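Local structure of putative oxidoreductase (3C24) at residues Lys12-Gly18 and Ala68-Ala74; Lys30-His36 and Asp167-Met172; Leu38-Glu42 and Ile56-Asp60; Ile116-Ile120 and His161-Ala166; Ala146-Cys152 and Pro175-Arg181. The protein is a putative oxidoreductase that probably binds a nicotinamide dinucleotide in its Rossmann-type domain. One frame throughout, in Å; residues are numbered along the deposited sequence. Where two conformers were deposited one is given.

Interaction 1. Residues Lys12-Gly18 and Ala68-Ala74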
# COMPACT_ATOMS: atom_id res chain seq x y z
N LYS A 12 28.27 -14.43 21.05
CA LYS A 12 29.08 -13.24 21.10
C LYS A 12 28.59 -12.34 22.22
O LYS A 12 27.46 -12.43 22.64
CB LYS A 12 28.93 -12.49 19.78
CG LYS A 12 29.36 -13.28 18.57
CD LYS A 12 30.87 -13.33 18.43
CE LYS A 12 31.27 -14.17 17.24
NZ LYS A 12 31.02 -15.65 17.41
N THR A 13 29.48 -11.50 22.69
CA THR A 13 29.10 -10.51 23.67
C THR A 13 28.65 -9.27 22.90
O THR A 13 29.40 -8.68 22.16
CB THR A 13 30.20 -10.21 24.67
OG1 THR A 13 30.43 -11.42 25.43
CG2 THR A 13 29.75 -9.11 25.61
N VAL A 14 27.38 -8.88 23.09
CA VAL A 14 26.79 -7.81 22.32
C VAL A 14 26.36 -6.71 23.26
O VAL A 14 25.48 -6.94 24.11
CB VAL A 14 25.56 -8.32 21.55
CG1 VAL A 14 24.90 -7.22 20.68
CG2 VAL A 14 25.90 -9.54 20.63
N ALA A 15 27.00 -5.55 23.11
CA ALA A 15 26.66 -4.35 23.86
C ALA A 15 25.71 -3.53 23.01
O ALA A 15 25.90 -3.34 21.79
CB ALA A 15 27.91 -3.55 24.21
N ILE A 16 24.63 -3.10 23.63
CA ILE A 16 23.67 -2.24 22.95
C ILE A 16 23.62 -0.89 23.66
O ILE A 16 23.28 -0.80 24.82
CB ILE A 16 22.28 -2.87 22.95
CG1 ILE A 16 22.30 -4.25 22.28
CG2 ILE A 16 21.27 -1.97 22.24
CD1 ILE A 16 21.07 -5.05 22.46
N LEU A 17 23.97 0.13 22.90
CA LEU A 17 23.94 1.52 23.36
C LEU A 17 22.51 2.06 23.20
O LEU A 17 21.86 1.91 22.13
CB LEU A 17 24.96 2.38 22.58
CG LEU A 17 26.45 2.30 22.97
CD1 LEU A 17 26.91 0.92 23.22
CD2 LEU A 17 27.29 3.04 21.87
N GLY A 18 22.01 2.71 24.25
CA GLY A 18 20.65 3.23 24.25
C GLY A 18 19.69 2.04 24.40
O GLY A 18 18.58 2.02 23.88
N ALA A 68 33.16 -6.51 24.80
CA ALA A 68 32.24 -6.46 23.64
C ALA A 68 32.83 -6.89 22.33
O ALA A 68 33.79 -6.28 21.84
CB ALA A 68 31.64 -5.03 23.50
N ASP A 69 32.19 -7.87 21.72
CA ASP A 69 32.53 -8.33 20.39
C ASP A 69 31.81 -7.44 19.35
O ASP A 69 32.30 -7.16 18.24
CB ASP A 69 32.10 -9.77 20.18
CG ASP A 69 32.81 -10.72 21.11
OD1 ASP A 69 34.03 -10.55 21.27
OD2 ASP A 69 32.16 -11.64 21.67
N VAL A 70 30.63 -7.01 19.75
CA VAL A 70 29.73 -6.24 18.90
C VAL A 70 29.18 -5.11 19.74
O VAL A 70 28.83 -5.30 20.90
CB VAL A 70 28.55 -7.12 18.38
CG1 VAL A 70 27.64 -6.33 17.42
CG2 VAL A 70 29.07 -8.37 17.70
N VAL A 71 29.14 -3.92 19.15
CA VAL A 71 28.55 -2.72 19.77
C VAL A 71 27.51 -2.16 18.80
O VAL A 71 27.81 -1.67 17.71
CB VAL A 71 29.60 -1.66 20.09
CG1 VAL A 71 28.94 -0.43 20.72
CG2 VAL A 71 30.66 -2.25 20.99
N VAL A 72 26.27 -2.21 19.26
CA VAL A 72 25.10 -1.81 18.50
C VAL A 72 24.69 -0.41 18.88
O VAL A 72 24.42 -0.11 20.05
CB VAL A 72 23.89 -2.77 18.71
CG1 VAL A 72 22.70 -2.23 17.88
CG2 VAL A 72 24.23 -4.20 18.35
N LEU A 73 24.62 0.45 17.88
CA LEU A 73 24.26 1.84 18.10
C LEU A 73 22.76 2.08 17.92
O LEU A 73 22.31 2.51 16.87
CB LEU A 73 25.05 2.77 17.14
CG LEU A 73 26.58 2.54 17.12
CD1 LEU A 73 27.23 3.64 16.30
CD2 LEU A 73 27.19 2.55 18.49
N ALA A 74 21.99 1.74 18.96
CA ALA A 74 20.50 1.86 18.91
C ALA A 74 20.07 3.27 19.28
O ALA A 74 19.38 3.49 20.28
CB ALA A 74 19.84 0.83 19.83
O HOH W 1 17.51 3.65 22.19
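Strands 13-17 and 70-73 run in parallel, their short axes 4.7 Å apart and 21° off, as neighbours in the parallel part of a Rossmann-type sheet. Between the backbones, Ala15 N donates to Val70 O (2.9 Å), Val72 N to Ala15 O (2.8 Å) and Leu17 N to Val72 O (2.9 Å), the regular parallel pattern. At the start Thr13 O accepts from both Asp69 N (2.9 Å) and Val70 N (3.2 Å), and the carboxylate of Asp69 turns back so that OD2 accepts a hydrogen bond from Thr13 N at 2.9 Å. At the far end the bond from Ala74 N to Leu17 O is weak (3.2 Å), and a water takes over, donating to Gly18 O at 2.6 Å and to Ala74 O at 2.7 Å.

The apolar contacts fall on two faces. Val14 CG1 meets Val72 CG2 at 3.9 Å, on the face covered by helices 22-33 and 160-172; on the other, Leu17 CD1 lies 3.5 Å from Val71 CG1 and Leu17 CD2 3.4 Å from Leu73 CD2. Gly18, with positive phi and no room for a CB beside Ala74 O, opens the glycine-rich turn that in Rossmann folds lies at the dinucleotide site. Aliphatic groups on both faces and paired amides between them make this a buried central sheet, closed by a carboxylate at one end and a water at the other.

Interaction 2. Residues Lys30-His36 and Asp167-Met172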
# COMPACT_ATOMS: atom_id res chain seq x y z
N LYS A 30 15.44 -9.13 22.66
CA LYS A 30 15.79 -10.22 21.73
C LYS A 30 17.15 -10.80 22.04
O LYS A 30 17.35 -12.03 22.05
CB LYS A 30 15.76 -9.75 20.26
CG LYS A 30 14.39 -9.38 19.71
CD LYS A 30 13.57 -10.57 19.37
CE LYS A 30 12.23 -10.21 18.65
NZ LYS A 30 11.43 -11.39 18.16
N ILE A 31 18.13 -9.93 22.27
CA ILE A 31 19.49 -10.39 22.59
C ILE A 31 19.50 -11.09 23.94
O ILE A 31 20.10 -12.18 24.09
CB ILE A 31 20.53 -9.24 22.56
CG1 ILE A 31 20.67 -8.73 21.12
CG2 ILE A 31 21.91 -9.65 23.07
CD1 ILE A 31 21.11 -9.79 20.04
N HIS A 32 18.83 -10.50 24.91
CA HIS A 32 18.75 -11.12 26.24
C HIS A 32 18.25 -12.55 26.18
O HIS A 32 18.75 -13.44 26.88
CB HIS A 32 17.77 -10.32 27.09
CG HIS A 32 17.80 -10.71 28.53
ND1 HIS A 32 16.65 -10.99 29.24
CD2 HIS A 32 18.83 -10.84 29.39
CE1 HIS A 32 16.98 -11.28 30.49
NE2 HIS A 32 18.30 -11.21 30.61
N ASP A 33 17.23 -12.76 25.36
CA ASP A 33 16.58 -14.07 25.27
C ASP A 33 17.36 -15.03 24.40
O ASP A 33 17.06 -16.24 24.39
CB ASP A 33 15.18 -13.96 24.70
CG ASP A 33 14.22 -13.28 25.63
OD1 ASP A 33 14.56 -13.11 26.82
OD2 ASP A 33 13.11 -12.94 25.19
N SER A 34 18.33 -14.51 23.67
CA SER A 34 19.15 -15.36 22.77
C SER A 34 20.34 -15.97 23.50
O SER A 34 20.56 -15.74 24.70
CB SER A 34 19.70 -14.56 21.59
OG SER A 34 20.85 -13.81 21.96
N ALA A 35 21.15 -16.71 22.74
CA ALA A 35 22.37 -17.39 23.26
C ALA A 35 23.54 -16.40 23.35
O ALA A 35 24.52 -16.63 24.02
CB ALA A 35 22.77 -18.56 22.39
N HIS A 36 23.37 -15.24 22.72
CA HIS A 36 24.38 -14.21 22.82
C HIS A 36 24.38 -13.58 24.20
O HIS A 36 23.38 -13.62 24.90
CB HIS A 36 24.14 -13.13 21.76
CG HIS A 36 24.40 -13.61 20.38
ND1 HIS A 36 25.64 -14.09 20.00
CD2 HIS A 36 23.60 -13.72 19.29
CE1 HIS A 36 25.59 -14.48 18.74
NE2 HIS A 36 24.37 -14.26 18.28
N ASP A 167 24.05 -12.49 11.75
CA ASP A 167 23.49 -13.30 12.84
C ASP A 167 22.91 -12.39 13.94
O ASP A 167 21.82 -12.66 14.49
CB ASP A 167 24.52 -14.23 13.42
CG ASP A 167 23.94 -15.16 14.46
OD1 ASP A 167 23.23 -16.10 14.07
OD2 ASP A 167 24.21 -14.95 15.66
N ILE A 168 23.63 -11.33 14.27
CA ILE A 168 23.15 -10.41 15.28
C ILE A 168 21.86 -9.73 14.82
O ILE A 168 20.85 -9.69 15.56
CB ILE A 168 24.19 -9.37 15.70
CG1 ILE A 168 25.48 -10.05 16.23
CG2 ILE A 168 23.59 -8.47 16.77
CD1 ILE A 168 25.21 -11.07 17.27
N CYS A 169 21.85 -9.28 13.58
CA CYS A 169 20.64 -8.63 13.03
C CYS A 169 19.47 -9.58 12.95
O CYS A 169 18.32 -9.20 13.23
CB CYS A 169 20.90 -8.03 11.64
SG CYS A 169 21.99 -6.61 11.70
N GLU A 170 19.75 -10.83 12.61
CA GLU A 170 18.70 -11.86 12.51
C GLU A 170 18.10 -12.19 13.89
O GLU A 170 16.90 -12.54 14.04
CB GLU A 170 19.24 -13.11 11.85
CG GLU A 170 19.42 -12.97 10.37
CD GLU A 170 20.29 -14.06 9.76
OE1 GLU A 170 20.63 -15.01 10.48
OE2 GLU A 170 20.65 -13.95 8.57
N THR A 171 18.93 -12.00 14.91
CA THR A 171 18.50 -12.22 16.30
C THR A 171 17.68 -11.02 16.76
O THR A 171 16.61 -11.17 17.34
CB THR A 171 19.70 -12.38 17.24
OG1 THR A 171 20.56 -13.39 16.73
CG2 THR A 171 19.23 -12.65 18.70
N MSE A 172 18.17 -9.81 16.47
CA MSE A 172 17.48 -8.59 16.90
C MSE A 172 16.12 -8.37 16.28
O MSE A 172 15.20 -7.80 16.93
CB MSE A 172 18.35 -7.35 16.67
CG MSE A 172 19.59 -7.37 17.47
SE MSE A 172 20.55 -5.64 17.23
CE MSE A 172 20.85 -5.69 15.39
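His36 lays one face of its imidazole against Ile168, whose CD1 sits 3.6 Å from the ring centroid and 19° off the normal, a CH-pi contact. At the edge of the same ring His36 NE2 donates to Asp167 OD2 at 2.7 Å. The other nitrogen, ND1, accepts from the backbone N of Lys12, while Asp167 OD1 is held by Asn7, so both partners are tied on two sides.

The rest is packing of the end of helix 22-33 against helix 160-172. Ile31 CD1 reaches Thr171 CG2 at 3.7 Å and Met172 CG, of a selenomethionine, at 3.8 Å; Ser34 CB lies 3.5 Å from Thr171 CG2. Lys30 rests its CG 3.3 Å from Met172 O before its ammonium leaves for the carbonyls of Ser174 and Gly144. Ser34 OG donates to Ile31 O (2.8 Å) and accepts from His36 N (3.0 Å), an ST turn that shapes the chain leading to the histidine. The contact thus joins an apolar patch, continuous with strand 13-17 through Ile31 and Ile168, to a directional His-carboxylate bond at its margin, linking the loop after helix 22-33 to helix 160-172.

Interaction 3. Residues Leu38-Glu42 and Ile56-Asp60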
# COMPACT_ATOMS: atom_id res chain seq x y z
N LEU A 38 24.54 -10.43 26.58
CA LEU A 38 24.16 -9.03 26.51
C LEU A 38 24.85 -8.11 27.48
O LEU A 38 25.04 -8.44 28.65
CB LEU A 38 22.64 -8.91 26.80
CG LEU A 38 22.05 -7.49 26.93
CD1 LEU A 38 22.06 -6.71 25.63
CD2 LEU A 38 20.62 -7.55 27.49
N ALA A 39 25.19 -6.94 26.98
CA ALA A 39 25.60 -5.80 27.82
C ALA A 39 24.71 -4.62 27.45
O ALA A 39 24.92 -3.99 26.43
CB ALA A 39 27.08 -5.42 27.66
N ALA A 40 23.71 -4.36 28.31
CA ALA A 40 22.72 -3.30 28.07
C ALA A 40 23.23 -2.01 28.61
O ALA A 40 23.27 -1.83 29.84
CB ALA A 40 21.36 -3.63 28.68
N ILE A 41 23.56 -1.11 27.69
CA ILE A 41 24.13 0.21 28.05
C ILE A 41 23.05 1.28 27.94
O ILE A 41 22.53 1.60 26.87
CB ILE A 41 25.37 0.59 27.16
CG1 ILE A 41 26.28 -0.65 26.94
CG2 ILE A 41 26.11 1.87 27.74
CD1 ILE A 41 26.81 -1.27 28.21
N GLU A 42 22.74 1.87 29.08
CA GLU A 42 21.67 2.86 29.16
C GLU A 42 21.88 3.78 30.33
O GLU A 42 21.93 3.32 31.44
CB GLU A 42 20.32 2.18 29.37
CG GLU A 42 19.15 3.14 29.44
CD GLU A 42 19.06 4.01 28.22
OE1 GLU A 42 18.74 3.50 27.12
OE2 GLU A 42 19.34 5.24 28.33
N ILE A 56 15.82 -7.21 32.69
CA ILE A 56 17.12 -7.13 32.02
C ILE A 56 18.15 -6.38 32.87
O ILE A 56 17.91 -5.23 33.27
CB ILE A 56 16.99 -6.50 30.63
CG1 ILE A 56 16.03 -7.33 29.74
CG2 ILE A 56 18.36 -6.40 30.00
CD1 ILE A 56 15.54 -6.64 28.47
N PRO A 57 19.32 -6.99 33.11
CA PRO A 57 20.28 -6.30 33.96
C PRO A 57 20.90 -5.11 33.29
O PRO A 57 21.06 -5.08 32.07
CB PRO A 57 21.36 -7.36 34.22
CG PRO A 57 21.06 -8.51 33.43
CD PRO A 57 19.72 -8.37 32.79
N LEU A 58 21.20 -4.10 34.10
CA LEU A 58 21.89 -2.88 33.61
C LEU A 58 23.38 -3.07 33.69
O LEU A 58 23.89 -3.65 34.63
CB LEU A 58 21.50 -1.64 34.38
CG LEU A 58 20.41 -0.89 33.62
CD1 LEU A 58 20.97 -0.53 32.22
CD2 LEU A 58 19.14 -1.71 33.58
N THR A 59 24.08 -2.64 32.64
CA THR A 59 25.53 -2.80 32.61
C THR A 59 26.22 -1.47 32.80
O THR A 59 26.33 -0.70 31.86
CB THR A 59 26.06 -3.50 31.35
OG1 THR A 59 25.87 -4.93 31.46
CG2 THR A 59 27.57 -3.23 31.22
N ASP A 60 26.71 -1.24 34.03
CA ASP A 60 27.38 0.02 34.41
C ASP A 60 28.88 0.04 34.37
O ASP A 60 29.56 -0.97 34.34
CB ASP A 60 26.99 0.44 35.79
CG ASP A 60 25.50 0.55 35.91
OD1 ASP A 60 24.84 0.58 34.82
OD2 ASP A 60 25.01 0.57 37.06
O HOH W 2 23.33 -5.72 30.74
O HOH W 3 24.63 1.34 31.30
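This is a loop-against-strand contact at the edge of the sheet: residues 56-60, in the loop after helix 45-53, cross strand 37-41, the outermost strand on this side within the chain. The two pieces run 74° apart, so they meet at a crossing and share a single direct backbone bond, from Thr59 N to Ala40 O at 3.0 Å.

Two waters extend it. One accepts from Ala40 N (2.8 Å), donates to Pro57 O (2.7 Å) and is hydrogen-bonded to Thr59 OG1 (2.8 Å); the other accepts from Glu42 N (3.0 Å) and lies 2.7 Å from Thr59 O. Polar groups on the strand's outer edge are therefore met largely through solvent. Apolar contacts frame them: Leu38 CD2 touches Ile56 CG2 at 3.6 Å, Leu58 CD1 comes within 4.0 Å of Glu42 CB, and Ile41 CD1 meets Thr59 CG2 at 3.7 Å. Helix 45-53 contributes Leu51, which packs on Ala40, Ile56 and Leu58.

Glu42, at the end of the strand, bonds through OE1 to Gly20 N and through OE2 to Ala44 N. An acidic residue ending the second strand beside the glycine-rich turn is characteristic of dinucleotide-binding Rossmann folds, consistent with the family of this domain.

Interaction 4. Residues Ile116-Ile120 and His161-Ala166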
# COMPACT_ATOMS: atom_id res chain seq x y z
N ILE A 116 38.78 -1.63 12.91
CA ILE A 116 37.49 -2.10 13.42
C ILE A 116 36.55 -2.39 12.22
O ILE A 116 36.84 -2.03 11.08
CB ILE A 116 36.82 -1.21 14.51
CG1 ILE A 116 36.54 0.23 14.01
CG2 ILE A 116 37.70 -1.18 15.79
CD1 ILE A 116 35.29 0.44 13.20
N THR A 117 35.42 -3.01 12.51
CA THR A 117 34.44 -3.37 11.49
C THR A 117 33.22 -2.49 11.66
O THR A 117 32.79 -2.23 12.78
CB THR A 117 34.01 -4.84 11.68
OG1 THR A 117 35.09 -5.71 11.34
CG2 THR A 117 32.74 -5.18 10.85
N TYR A 118 32.71 -2.02 10.54
CA TYR A 118 31.42 -1.32 10.47
C TYR A 118 30.50 -2.22 9.69
O TYR A 118 30.81 -2.63 8.56
CB TYR A 118 31.54 0.06 9.77
CG TYR A 118 32.15 1.17 10.59
CD1 TYR A 118 31.66 1.49 11.81
CD2 TYR A 118 33.10 2.01 10.02
CE1 TYR A 118 32.21 2.55 12.53
CE2 TYR A 118 33.66 3.06 10.74
CZ TYR A 118 33.20 3.34 11.96
OH TYR A 118 33.75 4.43 12.63
N PHE A 119 29.37 -2.51 10.31
CA PHE A 119 28.34 -3.35 9.75
C PHE A 119 27.04 -2.58 9.86
O PHE A 119 26.73 -2.05 10.91
CB PHE A 119 28.26 -4.66 10.52
CG PHE A 119 27.34 -5.69 9.89
CD1 PHE A 119 25.98 -5.69 10.17
CD2 PHE A 119 27.83 -6.67 9.08
CE1 PHE A 119 25.14 -6.62 9.57
CE2 PHE A 119 26.98 -7.59 8.50
CZ PHE A 119 25.65 -7.57 8.78
N ILE A 120 26.31 -2.58 8.76
CA ILE A 120 24.99 -1.89 8.63
C ILE A 120 23.89 -2.91 8.42
O ILE A 120 23.98 -3.78 7.55
CB ILE A 120 24.94 -0.83 7.51
CG1 ILE A 120 26.19 0.04 7.49
CG2 ILE A 120 23.67 -0.02 7.67
CD1 ILE A 120 26.25 0.94 6.24
N HIS A 161 33.39 -11.29 9.25
CA HIS A 161 32.51 -10.52 10.13
C HIS A 161 31.13 -10.31 9.54
O HIS A 161 30.20 -9.95 10.30
CB HIS A 161 33.14 -9.18 10.51
CG HIS A 161 34.23 -9.33 11.51
ND1 HIS A 161 34.83 -8.25 12.12
CD2 HIS A 161 34.75 -10.44 12.09
CE1 HIS A 161 35.73 -8.69 12.98
NE2 HIS A 161 35.71 -10.01 12.98
N TYR A 162 30.96 -10.58 8.25
CA TYR A 162 29.62 -10.39 7.67
C TYR A 162 28.66 -11.34 8.35
O TYR A 162 27.60 -10.95 8.78
CB TYR A 162 29.58 -10.59 6.14
CG TYR A 162 28.15 -10.49 5.68
CD1 TYR A 162 27.57 -9.27 5.46
CD2 TYR A 162 27.34 -11.62 5.60
CE1 TYR A 162 26.24 -9.17 5.11
CE2 TYR A 162 26.01 -11.52 5.26
CZ TYR A 162 25.46 -10.31 5.03
OH TYR A 162 24.12 -10.22 4.71
N ALA A 163 29.07 -12.60 8.46
CA ALA A 163 28.22 -13.66 9.04
C ALA A 163 27.84 -13.30 10.46
O ALA A 163 26.71 -13.54 10.90
CB ALA A 163 28.90 -15.01 9.00
N ILE A 164 28.78 -12.70 11.18
CA ILE A 164 28.54 -12.40 12.59
C ILE A 164 27.49 -11.26 12.67
O ILE A 164 26.49 -11.35 13.38
CB ILE A 164 29.84 -12.04 13.32
CG1 ILE A 164 30.77 -13.26 13.32
CG2 ILE A 164 29.52 -11.56 14.72
CD1 ILE A 164 32.24 -12.93 13.67
N GLY A 165 27.72 -10.20 11.93
CA GLY A 165 26.78 -9.09 11.94
C GLY A 165 25.41 -9.50 11.50
O GLY A 165 24.40 -9.05 12.02
N ALA A 166 25.34 -10.37 10.48
CA ALA A 166 24.05 -10.86 9.98
C ALA A 166 23.29 -11.65 11.06
O ALA A 166 22.06 -11.52 11.23
CB ALA A 166 24.24 -11.70 8.72
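A helix lies across a sheet strand here, the alpha/beta packing of a Rossmann-type layer: strand 117-120 and helix 161-166 have short axes 9.0 Å apart, at 46°. Phe119 has by far the most surface covered. Its ring slides over the helix at Gly165, with Gly165 CA 3.6 Å from the ring centroid and only 6° from the normal, a CH-pi contact. The glycine lets the ring sit so close: a CB at 165 would fall 2.4 Å from Phe119 CD2. Around the ring, Phe119 CZ lies 3.3 Å from Ala166 N, and Phe119 CE2 3.5 Å from Tyr162 CD1. The rings of Phe119 and Tyr162 are 5.5 Å apart between centroids with planes at 47°, an oblique pairing. Cys152 of strand 148-156 packs on both aromatics, and Tyr162 goes on to a cation-pi contact with Arg181.

Thr117 and His161 follow, two residues back along the strand and one turn earlier on the helix. Thr117 points toward the helix and His161 toward the strand, so their side chains meet in the gap between the layers. Ile96 of the neighbouring strand 96-99 lines the same place, touching both. This gives the mostly apolar interface one direct polar link: Thr117 OG1 and the imidazole ND1 of His161 are hydrogen-bonded at 2.7 Å, with OG1 near the plane of the ring.

Interaction 5. Residues Ala146-Cys152 and Pro175-Arg181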
# COMPACT_ATOMS: atom_id res chain seq x y z
N ALA A 146 5.87 -10.48 13.50
CA ALA A 146 5.62 -10.97 12.14
C ALA A 146 6.94 -11.20 11.43
O ALA A 146 7.90 -10.50 11.68
CB ALA A 146 4.73 -9.99 11.33
N LYS A 147 6.95 -12.19 10.54
CA LYS A 147 8.14 -12.54 9.76
C LYS A 147 8.47 -11.37 8.82
O LYS A 147 7.59 -10.71 8.28
CB LYS A 147 7.91 -13.82 8.93
CG LYS A 147 7.62 -15.08 9.72
CD LYS A 147 7.32 -16.24 8.78
CE LYS A 147 5.97 -16.13 8.10
NZ LYS A 147 4.82 -16.09 9.08
N GLN A 148 9.77 -11.14 8.59
CA GLN A 148 10.23 -10.11 7.66
C GLN A 148 11.58 -10.51 7.12
O GLN A 148 12.27 -11.33 7.72
CB GLN A 148 10.39 -8.77 8.38
CG GLN A 148 11.58 -8.73 9.36
CD GLN A 148 11.74 -7.35 10.00
OE1 GLN A 148 11.50 -6.32 9.35
NE2 GLN A 148 12.15 -7.31 11.27
N ALA A 149 11.92 -9.90 6.00
CA ALA A 149 13.27 -9.98 5.46
C ALA A 149 14.08 -8.76 6.00
O ALA A 149 13.52 -7.79 6.52
CB ALA A 149 13.21 -9.92 3.91
N ILE A 150 15.40 -8.83 5.92
CA ILE A 150 16.28 -7.72 6.29
C ILE A 150 17.37 -7.54 5.23
O ILE A 150 17.58 -8.42 4.38
CB ILE A 150 16.92 -7.93 7.68
CG1 ILE A 150 17.93 -9.08 7.66
CG2 ILE A 150 15.82 -8.21 8.76
CD1 ILE A 150 18.70 -9.22 9.03
N VAL A 151 18.04 -6.39 5.29
CA VAL A 151 19.17 -6.07 4.40
C VAL A 151 20.39 -5.68 5.23
O VAL A 151 20.26 -4.98 6.24
CB VAL A 151 18.84 -4.95 3.38
CG1 VAL A 151 17.79 -5.44 2.36
CG2 VAL A 151 18.41 -3.66 4.10
N CYS A 152 21.55 -6.17 4.81
CA CYS A 152 22.79 -5.92 5.53
C CYS A 152 23.94 -5.65 4.61
O CYS A 152 24.01 -6.19 3.51
CB CYS A 152 23.18 -7.16 6.35
SG CYS A 152 21.97 -7.78 7.56
N PRO A 175 11.20 -12.74 13.82
CA PRO A 175 11.67 -13.77 12.90
C PRO A 175 12.01 -13.24 11.53
O PRO A 175 11.25 -12.46 10.96
CB PRO A 175 10.49 -14.76 12.85
CG PRO A 175 9.31 -13.93 13.15
CD PRO A 175 9.77 -12.92 14.15
N VAL A 176 13.17 -13.62 11.03
CA VAL A 176 13.66 -13.17 9.72
C VAL A 176 13.66 -14.32 8.76
O VAL A 176 14.21 -15.41 9.04
CB VAL A 176 15.12 -12.58 9.84
CG1 VAL A 176 15.73 -12.23 8.46
CG2 VAL A 176 15.14 -11.40 10.79
N THR A 177 13.12 -14.08 7.59
CA THR A 177 13.02 -15.11 6.59
C THR A 177 14.23 -15.15 5.70
O THR A 177 14.71 -16.20 5.36
CB THR A 177 11.78 -14.90 5.73
OG1 THR A 177 11.75 -13.56 5.25
CG2 THR A 177 10.55 -15.13 6.55
N ARG A 178 14.60 -13.97 5.24
CA ARG A 178 15.70 -13.77 4.30
C ARG A 178 16.57 -12.59 4.73
O ARG A 178 16.06 -11.59 5.15
CB ARG A 178 15.15 -13.41 2.90
CG ARG A 178 14.33 -14.45 2.23
CD ARG A 178 13.91 -14.07 0.81
NE ARG A 178 12.76 -13.19 0.74
CZ ARG A 178 11.52 -13.60 0.93
NH1 ARG A 178 11.27 -14.87 1.20
NH2 ARG A 178 10.52 -12.75 0.85
N THR A 179 17.88 -12.77 4.57
CA THR A 179 18.86 -11.72 4.80
C THR A 179 19.60 -11.45 3.52
O THR A 179 20.39 -12.27 3.05
CB THR A 179 19.88 -12.15 5.86
OG1 THR A 179 19.15 -12.54 7.04
CG2 THR A 179 20.80 -11.05 6.21
N HIS A 180 19.34 -10.27 2.98
CA HIS A 180 19.93 -9.80 1.72
C HIS A 180 21.19 -8.98 1.95
O HIS A 180 21.18 -7.98 2.62
CB HIS A 180 18.94 -8.91 0.97
CG HIS A 180 17.63 -9.57 0.67
ND1 HIS A 180 17.49 -10.50 -0.33
CD2 HIS A 180 16.41 -9.40 1.22
CE1 HIS A 180 16.23 -10.90 -0.37
NE2 HIS A 180 15.55 -10.23 0.55
N ARG A 181 22.30 -9.48 1.41
CA ARG A 181 23.58 -8.79 1.47
C ARG A 181 23.73 -7.83 0.32
O ARG A 181 23.52 -8.18 -0.86
CB ARG A 181 24.78 -9.76 1.44
CG ARG A 181 26.14 -9.03 1.60
CD ARG A 181 27.28 -10.00 1.78
NE ARG A 181 28.54 -9.30 1.96
CZ ARG A 181 29.69 -9.90 2.27
NH1 ARG A 181 29.71 -11.20 2.49
NH2 ARG A 181 30.81 -9.19 2.41
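Pro175, preceded by a cis peptide bond, opens the pairing: its O accepts from Gln148 N at 3.1 Å and lies 3.3 Å from Lys147 CA. Val176 pairs with Gln148 and sends CG2 to Ile150 CG2 at 3.8 Å. At Thr177 the chain turns a corner. Its N still bonds Gln148 O (2.9 Å), but the register then slips by one residue, a beta bulge. Arg178 picks up the new register, with its O accepting from Ile150 N at 2.9 Å; its guanidinium leaves the sheet to form a salt bridge with Asp226 of the second subunit. Thr179 pairs with Ile150 and puts CG2 3.7 Å from Cys152 SG, while its OG1 is bonded to Glu170. His180 is held on both sides of its backbone, N to Ile150 O and O from Cys152 N, each 2.9 Å; its NE2 also reaches Asp226 of the second subunit. Arg181 closes the run, its CA 3.3 Å from Cys152 O, its guanidinium paired with Glu159.

The two strands are parallel, 22° apart, and joined through helix 160-172 as a beta-alpha-beta unit. That helix covers the face of Ile150, Cys152 and Thr179. The opposite face, with Val151 and His180, meets the second subunit, and Val151 also packs on helix 184-217. Strand 117-123 flanks strand 148-156 on its other side, leaving 176-181 outermost within the chain.

Four of the five contacts reach one seven-stranded mixed sheet, and interaction 2 packs helices against it. Interaction 3 lies on the outermost strand 37-41, interaction 1 on the next two strands, 13-17 and 70-73, interaction 4 further along on 117-123, and interaction 5 at the other edge; the centres of 3 and 5 are about 26 Å apart. Helix 160-172 serves both 2 and 4 and connects the two strands of 5. Along the chain, interaction 3 falls between the segments of 1, whereas 2 alternates with both 1 and 5. Interaction 2 ties the N-terminal nucleotide-binding-type family region to the later one, and the strands of interaction 5 meet the second subunit through side chains.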